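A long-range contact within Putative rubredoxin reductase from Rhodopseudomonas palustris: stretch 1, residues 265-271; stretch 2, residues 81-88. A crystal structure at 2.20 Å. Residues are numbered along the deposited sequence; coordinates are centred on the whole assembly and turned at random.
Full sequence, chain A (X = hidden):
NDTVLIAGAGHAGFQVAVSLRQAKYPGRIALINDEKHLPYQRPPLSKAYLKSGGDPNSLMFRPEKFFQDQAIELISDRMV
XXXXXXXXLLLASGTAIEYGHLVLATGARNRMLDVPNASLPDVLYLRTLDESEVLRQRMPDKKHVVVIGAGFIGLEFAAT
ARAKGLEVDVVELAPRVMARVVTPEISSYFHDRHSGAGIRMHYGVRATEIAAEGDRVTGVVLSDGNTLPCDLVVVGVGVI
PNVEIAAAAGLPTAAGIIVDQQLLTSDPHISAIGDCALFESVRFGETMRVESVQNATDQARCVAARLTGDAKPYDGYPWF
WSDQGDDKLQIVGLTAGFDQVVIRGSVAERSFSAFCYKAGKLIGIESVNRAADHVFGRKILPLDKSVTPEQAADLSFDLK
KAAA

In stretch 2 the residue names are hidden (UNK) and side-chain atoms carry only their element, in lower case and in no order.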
# COMPACT_ATOMS: atom_id res chain seq x y z
N THR A 265 11.56 -9.42 -15.77
CA THR A 265 10.94 -8.79 -16.93
C THR A 265 11.35 -9.61 -18.15
O THR A 265 12.00 -10.66 -18.01
CB THR A 265 11.43 -7.36 -17.15
OG1 THR A 265 12.84 -7.39 -17.46
CG2 THR A 265 11.19 -6.51 -15.90
N SER A 266 10.99 -9.15 -19.34
CA SER A 266 11.36 -9.86 -20.55
C SER A 266 12.87 -9.75 -20.76
O SER A 266 13.46 -10.46 -21.57
CB SER A 266 10.63 -9.26 -21.75
OG SER A 266 10.87 -7.88 -21.83
N ASP A 267 13.50 -8.85 -20.01
CA ASP A 267 14.94 -8.68 -20.11
C ASP A 267 15.65 -9.22 -18.88
O ASP A 267 15.62 -8.61 -17.81
CB ASP A 267 15.33 -7.20 -20.24
CG ASP A 267 16.85 -6.99 -20.31
OD1 ASP A 267 17.32 -5.84 -20.18
OD2 ASP A 267 17.59 -7.98 -20.51
N PRO A 268 16.29 -10.40 -19.02
CA PRO A 268 16.99 -10.89 -17.83
C PRO A 268 17.95 -9.74 -17.51
O PRO A 268 18.26 -8.96 -18.40
CB PRO A 268 17.68 -12.15 -18.34
CG PRO A 268 17.91 -11.85 -19.80
CD PRO A 268 16.60 -11.22 -20.20
N HIS A 269 18.39 -9.64 -16.27
CA HIS A 269 19.27 -8.55 -15.83
C HIS A 269 18.37 -7.46 -15.25
O HIS A 269 18.85 -6.50 -14.67
CB HIS A 269 20.09 -7.91 -16.97
CG HIS A 269 20.93 -8.87 -17.74
ND1 HIS A 269 21.61 -8.49 -18.89
CD2 HIS A 269 21.20 -10.18 -17.56
CE1 HIS A 269 22.25 -9.54 -19.38
NE2 HIS A 269 22.02 -10.58 -18.59
N ILE A 270 17.06 -7.62 -15.44
CA ILE A 270 16.11 -6.64 -14.92
C ILE A 270 14.87 -7.25 -14.26
O ILE A 270 14.05 -7.91 -14.91
CB ILE A 270 15.64 -5.67 -16.03
CG1 ILE A 270 16.84 -4.91 -16.60
CG2 ILE A 270 14.64 -4.66 -15.45
CD1 ILE A 270 16.47 -3.82 -17.59
N SER A 271 14.73 -7.00 -12.96
CA SER A 271 13.59 -7.49 -12.19
C SER A 271 12.74 -6.33 -11.70
O SER A 271 13.21 -5.19 -11.63
CB SER A 271 14.06 -8.29 -10.98
OG SER A 271 14.64 -9.52 -11.36
N UNK A 81 16.32 7.04 -17.12
CA UNK A 81 16.40 6.25 -18.34
C UNK A 81 17.15 4.94 -18.13
O UNK A 81 17.98 4.83 -17.23
c UNK A 81 17.09 7.07 -19.43
o UNK A 81 17.27 6.29 -20.61
N UNK A 82 16.86 3.96 -18.97
CA UNK A 82 17.53 2.67 -18.88
C UNK A 82 18.09 2.21 -20.23
O UNK A 82 17.35 2.06 -21.20
c UNK A 82 15.00 0.98 -16.49
c UNK A 82 17.31 0.23 -18.35
c UNK A 82 16.58 1.57 -18.38
c UNK A 82 16.05 1.93 -16.99
N UNK A 83 19.41 1.99 -20.28
CA UNK A 83 20.06 1.54 -21.51
C UNK A 83 20.23 0.03 -21.38
O UNK A 83 21.27 -0.44 -20.93
o UNK A 83 21.64 0.90 -23.68
c UNK A 83 21.43 2.20 -21.68
o UNK A 83 23.03 2.57 -23.41
c UNK A 83 22.07 1.86 -23.02
N UNK A 84 19.21 -0.71 -21.77
CA UNK A 84 19.25 -2.16 -21.67
C UNK A 84 20.41 -2.76 -22.44
O UNK A 84 21.12 -3.63 -21.92
c UNK A 84 17.93 -2.76 -22.16
n UNK A 84 13.60 -4.02 -23.73
c UNK A 84 16.74 -2.42 -21.30
n UNK A 84 15.39 -4.24 -22.30
n UNK A 84 14.51 -6.09 -23.33
c UNK A 84 15.45 -2.81 -22.00
c UNK A 84 14.50 -4.79 -23.12
N UNK A 85 20.61 -2.31 -23.67
CA UNK A 85 21.70 -2.84 -24.49
C UNK A 85 23.06 -2.62 -23.84
O UNK A 85 23.88 -3.53 -23.78
o UNK A 85 22.73 -0.83 -28.28
c UNK A 85 22.76 -2.73 -26.83
c UNK A 85 21.67 -2.20 -25.89
c UNK A 85 22.73 -2.08 -28.21
o UNK A 85 22.71 -2.82 -29.22
N UNK A 86 23.29 -1.41 -23.34
CA UNK A 86 24.56 -1.11 -22.70
C UNK A 86 24.54 -1.43 -21.22
O UNK A 86 25.51 -1.16 -20.51
N UNK A 87 23.43 -2.00 -20.76
CA UNK A 87 23.24 -2.36 -19.36
C UNK A 87 23.71 -1.24 -18.44
O UNK A 87 24.42 -1.47 -17.46
c UNK A 87 25.02 -7.66 -17.91
c UNK A 87 23.38 -4.86 -19.78
n UNK A 87 25.12 -7.98 -16.63
n UNK A 87 25.53 -8.46 -18.84
c UNK A 87 24.24 -6.11 -19.66
n UNK A 87 24.41 -6.53 -18.27
c UNK A 87 23.98 -3.66 -19.05
N UNK A 88 23.28 -0.02 -18.77
CA UNK A 88 23.64 1.15 -17.99
C UNK A 88 22.38 1.86 -17.50
O UNK A 88 21.37 1.93 -18.19
c UNK A 88 26.46 3.75 -20.37
n UNK A 88 26.94 4.34 -21.65
c UNK A 88 24.47 2.11 -18.85
c UNK A 88 25.87 1.60 -19.16
c UNK A 88 26.43 2.23 -20.43
O HOH W 1 19.48 -4.68 -19.50
O HOH W 2 16.97 -8.22 -23.59

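Position 81 carries one carbon followed by one oxygen, a short hydroxyl side chain that lies out of reach of stretch 1; it is Ser81. At position 82 four carbons fork at the first, with one arm two carbons long, and the group points toward stretch 1, where a carbon of its short arm lies 4.2 Å from Ile270 CD1. This beta-branched aliphatic chain is Ile82, and the carbon in question is CG2.

Position 83 has two carbons, the second bearing two oxygens, and does not reach stretch 1. One oxygen instead accepts a hydrogen bond from the backbone N of position 86 at 2.9 Å, so the carboxylate holds the local turn; the residue is Asp83, the acceptor OD1.

At position 84 three carbons lead to a nitrogen and then to a carbon carrying two more nitrogens, a guanidinium. CA-to-CB points sideways, but the end of the chain comes nearer to stretch 1, and the nitrogen within the chain lies 3.3 Å from Asp267 OD1. This is Arg84. Its NE donates to that oxygen at an N-H...acceptor angle of 160°, within a salt bridge made near the guanidinium plane, while its CG packs 4.0 Å from Ile270 CD1.

Position 85 has three carbons, the third with two oxygens, and points away from stretch 1: Glu85. Position 86 has no side-chain atoms and is Gly86; an ideal CB here would lie 3.0 Å from Asp83 OD2, a clash within its own turn.

Position 87 repeats the pattern of position 84. Three carbons, a nitrogen and a carbon with two further nitrogens make this Arg87, and its guanidinium lies over one face of the His269 ring. Arg87 NE is 3.5 Å from His269 ND1, but the angle is too poor for a hydrogen bond. Position 88, four carbons in a row ending in nitrogen and out of reach, is Lys88, whose backbone pairs with that of Asp83 in both directions.

The contact joins a small apolar patch to a charged one. Ile270 meets both Ile82 and the aliphatic part of Arg84, whose guanidinium continues to Asp267. The type II turn from Asp267 to Ile270, closed by Ile270 N to Asp267 O at 2.9 Å, places three side chains that point toward stretch 2: Asp267, His269 and Ile270. Water 1 donates to Asp267 OD1 at 2.5 Å and to Arg84 O at 3.1 Å, bridging the carboxylate to the Arg84 backbone, while the salt bridge joins the carboxylate to the side chain directly.

Stretch 2 (81-88) SIDREGRK
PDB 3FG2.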